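Local coordinates for Non-structural protein NS1 (Murine minute virus, PDB 4R94) that nicks viral DNA at the replication origin through its N-terminal nuclease domain, the part in this structure, and unwinds it with a separate helicase domain, at residues T213-S218 / L240-R245. Residues are numbered along the deposited sequence; the frame is centred on the assembly and turned at random.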
loop_
_atom_site.group_PDB
_atom_site.type_symbol
_atom_site.label_atom_id
_atom_site.label_comp_id
_atom_site.label_asym_id
_atom_site.label_seq_id
_atom_site.Cartn_x
_atom_site.Cartn_y
_atom_site.Cartn_z
ATOM N N THR A 213 1.859 -2.424 -15.030
ATOM C CA THR A 213 2.990 -2.703 -15.915
ATOM C C THR A 213 4.206 -3.267 -15.196
ATOM O O THR A 213 5.174 -3.672 -15.853
ATOM C CB THR A 213 3.465 -1.442 -16.685
ATOM O OG1 THR A 213 4.124 -0.532 -15.791
ATOM C CG2 THR A 213 2.307 -0.748 -17.373
ATOM N N LYS A 214 4.184 -3.292 -13.861
ATOM C CA LYS A 214 5.358 -3.703 -13.097
ATOM C C LYS A 214 5.632 -5.204 -13.208
ATOM O O LYS A 214 4.727 -5.999 -13.493
ATOM C CB LYS A 214 5.208 -3.323 -11.606
ATOM C CG LYS A 214 4.902 -1.843 -11.329
ATOM C CD LYS A 214 5.989 -0.912 -11.859
ATOM C CE LYS A 214 5.690 0.551 -11.491
ATOM N NZ LYS A 214 5.955 0.878 -10.047
ATOM N N LYS A 215 6.883 -5.584 -12.976
ATOM C CA LYS A 215 7.281 -6.994 -12.949
ATOM C C LYS A 215 7.110 -7.629 -11.563
ATOM O O LYS A 215 7.429 -7.013 -10.548
ATOM C CB LYS A 215 8.738 -7.136 -13.401
ATOM C CG LYS A 215 9.242 -8.578 -13.422
ATOM C CD LYS A 215 10.451 -8.736 -14.337
ATOM C CE LYS A 215 10.952 -10.175 -14.357
ATOM N NZ LYS A 215 11.981 -10.379 -15.418
ATOM N N LYS A 216 6.616 -8.863 -11.528
ATOM C CA LYS A 216 6.359 -9.570 -10.273
ATOM C C LYS A 216 7.653 -9.995 -9.598
ATOM O O LYS A 216 8.529 -10.616 -10.214
ATOM C CB LYS A 216 5.463 -10.792 -10.527
ATOM C CG LYS A 216 5.186 -11.698 -9.314
ATOM C CD LYS A 216 4.157 -11.093 -8.388
ATOM C CE LYS A 216 3.719 -12.086 -7.293
ATOM N NZ LYS A 216 2.783 -13.122 -7.825
ATOM N N ILE A 217 7.775 -9.648 -8.324
ATOM C CA ILE A 217 8.902 -10.107 -7.520
ATOM C C ILE A 217 8.786 -11.606 -7.240
ATOM O O ILE A 217 7.776 -12.080 -6.710
ATOM C CB ILE A 217 8.986 -9.335 -6.193
ATOM C CG1 ILE A 217 9.297 -7.860 -6.467
ATOM C CG2 ILE A 217 10.007 -9.980 -5.237
ATOM C CD1 ILE A 217 9.096 -6.971 -5.242
ATOM N N SER A 218 9.831 -12.355 -7.583
ATOM C CA SER A 218 9.799 -13.809 -7.432
ATOM C C SER A 218 11.029 -14.350 -6.713
ATOM O O SER A 218 11.184 -15.559 -6.555
ATOM C CB SER A 218 9.685 -14.467 -8.805
ATOM O OG SER A 218 10.727 -14.001 -9.643
ATOM N N LEU A 240 -5.094 -11.545 -9.893
ATOM C CA LEU A 240 -4.478 -11.638 -11.215
ATOM C C LEU A 240 -2.985 -11.975 -11.174
ATOM O O LEU A 240 -2.214 -11.363 -10.431
ATOM C CB LEU A 240 -4.670 -10.329 -11.985
ATOM C CG LEU A 240 -6.107 -9.856 -12.205
ATOM C CD1 LEU A 240 -6.117 -8.593 -13.079
ATOM C CD2 LEU A 240 -6.931 -10.965 -12.850
ATOM N N LYS A 241 -2.584 -12.938 -12.005
ATOM C CA LYS A 241 -1.178 -13.270 -12.202
ATOM C C LYS A 241 -0.538 -12.188 -13.074
ATOM O O LYS A 241 -1.262 -11.431 -13.720
ATOM C CB LYS A 241 -1.047 -14.648 -12.848
ATOM C CG LYS A 241 -1.702 -15.764 -12.027
ATOM C CD LYS A 241 -1.779 -17.081 -12.796
ATOM C CE LYS A 241 -2.105 -18.231 -11.846
ATOM N NZ LYS A 241 -3.263 -17.914 -10.966
ATOM N N GLU A 242 0.798 -12.112 -13.102
ATOM C CA GLU A 242 1.462 -11.024 -13.838
ATOM C C GLU A 242 1.026 -10.985 -15.298
ATOM O O GLU A 242 0.760 -9.918 -15.837
ATOM C CB GLU A 242 2.997 -11.112 -13.790
ATOM C CG GLU A 242 3.623 -9.826 -14.384
ATOM C CD GLU A 242 5.135 -9.834 -14.604
ATOM O OE1 GLU A 242 5.878 -10.503 -13.858
ATOM O OE2 GLU A 242 5.582 -9.130 -15.548
ATOM N N GLY A 243 0.941 -12.151 -15.928
ATOM C CA GLY A 243 0.535 -12.219 -17.321
ATOM C C GLY A 243 -0.854 -11.660 -17.538
ATOM O O GLY A 243 -1.112 -10.992 -18.529
ATOM N N GLU A 244 -1.745 -11.912 -16.586
ATOM C CA GLU A 244 -3.123 -11.452 -16.687
ATOM C C GLU A 244 -3.207 -9.939 -16.495
ATOM O O GLU A 244 -4.058 -9.274 -17.077
ATOM C CB GLU A 244 -4.005 -12.175 -15.657
ATOM C CG GLU A 244 -4.101 -13.685 -15.914
ATOM C CD GLU A 244 -4.864 -14.442 -14.835
ATOM O OE1 GLU A 244 -4.585 -14.241 -13.632
ATOM O OE2 GLU A 244 -5.745 -15.254 -15.197
ATOM N N ARG A 245 -2.333 -9.410 -15.645
ATOM C CA ARG A 245 -2.293 -7.976 -15.405
ATOM C C ARG A 245 -1.880 -7.239 -16.685
ATOM O O ARG A 245 -2.452 -6.207 -17.033
ATOM C CB ARG A 245 -1.329 -7.664 -14.253
ATOM C CG ARG A 245 -1.854 -8.116 -12.874
ATOM C CD ARG A 245 -0.716 -8.268 -11.867
ATOM N NE ARG A 245 0.033 -7.022 -11.697
ATOM C CZ ARG A 245 -0.120 -6.186 -10.677
ATOM N NH1 ARG A 245 -1.015 -6.446 -9.718
ATOM N NH2 ARG A 245 0.612 -5.076 -10.625
HETATM O O HOH W 1 2.062 -6.119 -13.335
HETATM O O HOH W 2 1.944 -13.864 -10.898
#
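Glu-242, in the first turn of helix 242-252, reaches across to the backbone of Lys-216 and makes the one direct hydrogen bond between the two segments. Its CG lies anti to the backbone N (chi1 -171°), and the extended glutamate chain carries the carboxylate as far as the loop backbone. OE1 of Glu-242 accepts from N of Lys-216 at 2.9 Å, nearly straight at 169°, yet the donor stands above the carboxylate plane, 71° out of it. The packing is tightest here: CB of Lys-216 lies 3.4 Å from OE1 and CA of Lys-215 3.8 Å from OE2 of Glu-242. That second oxygen is also hydrogen-bonded by His-246, so each carboxylate oxygen has its own partner.

The loop follows the helix 203-211 that carries the nicking tyrosine, Tyr-210, and leads toward strand 227-232 of the central antiparallel sheet of this nuclease domain. Lys-214, in the predicted RCR-3 motif, turns its amine away from the contact to a salt bridge with the metal ligand Glu-119, close to the bound magnesium, while its carbonyl faces the helix. There a water bridges the segments, donating to O of Lys-214 at 2.7 Å and accepting from NE of Arg-245 at 2.8 Å in the guanidinium plane. Arginine suits this place because its remaining nitrogens bond Gln-117 and Ser-230 of the sheet.

Looser contacts lie on the flank where a second water accepts from N of Glu-242 and, weakly, from NZ of Lys-216; lysine suits this spot because its chain, bent at chi2 and chi4, also makes a cation-pi contact with Trp-67. On the exposed side, the extended Lys-215 passes CG 3.9 Å from OE1 of Glu-242, while its NZ stays 6.3 Å from that oxygen.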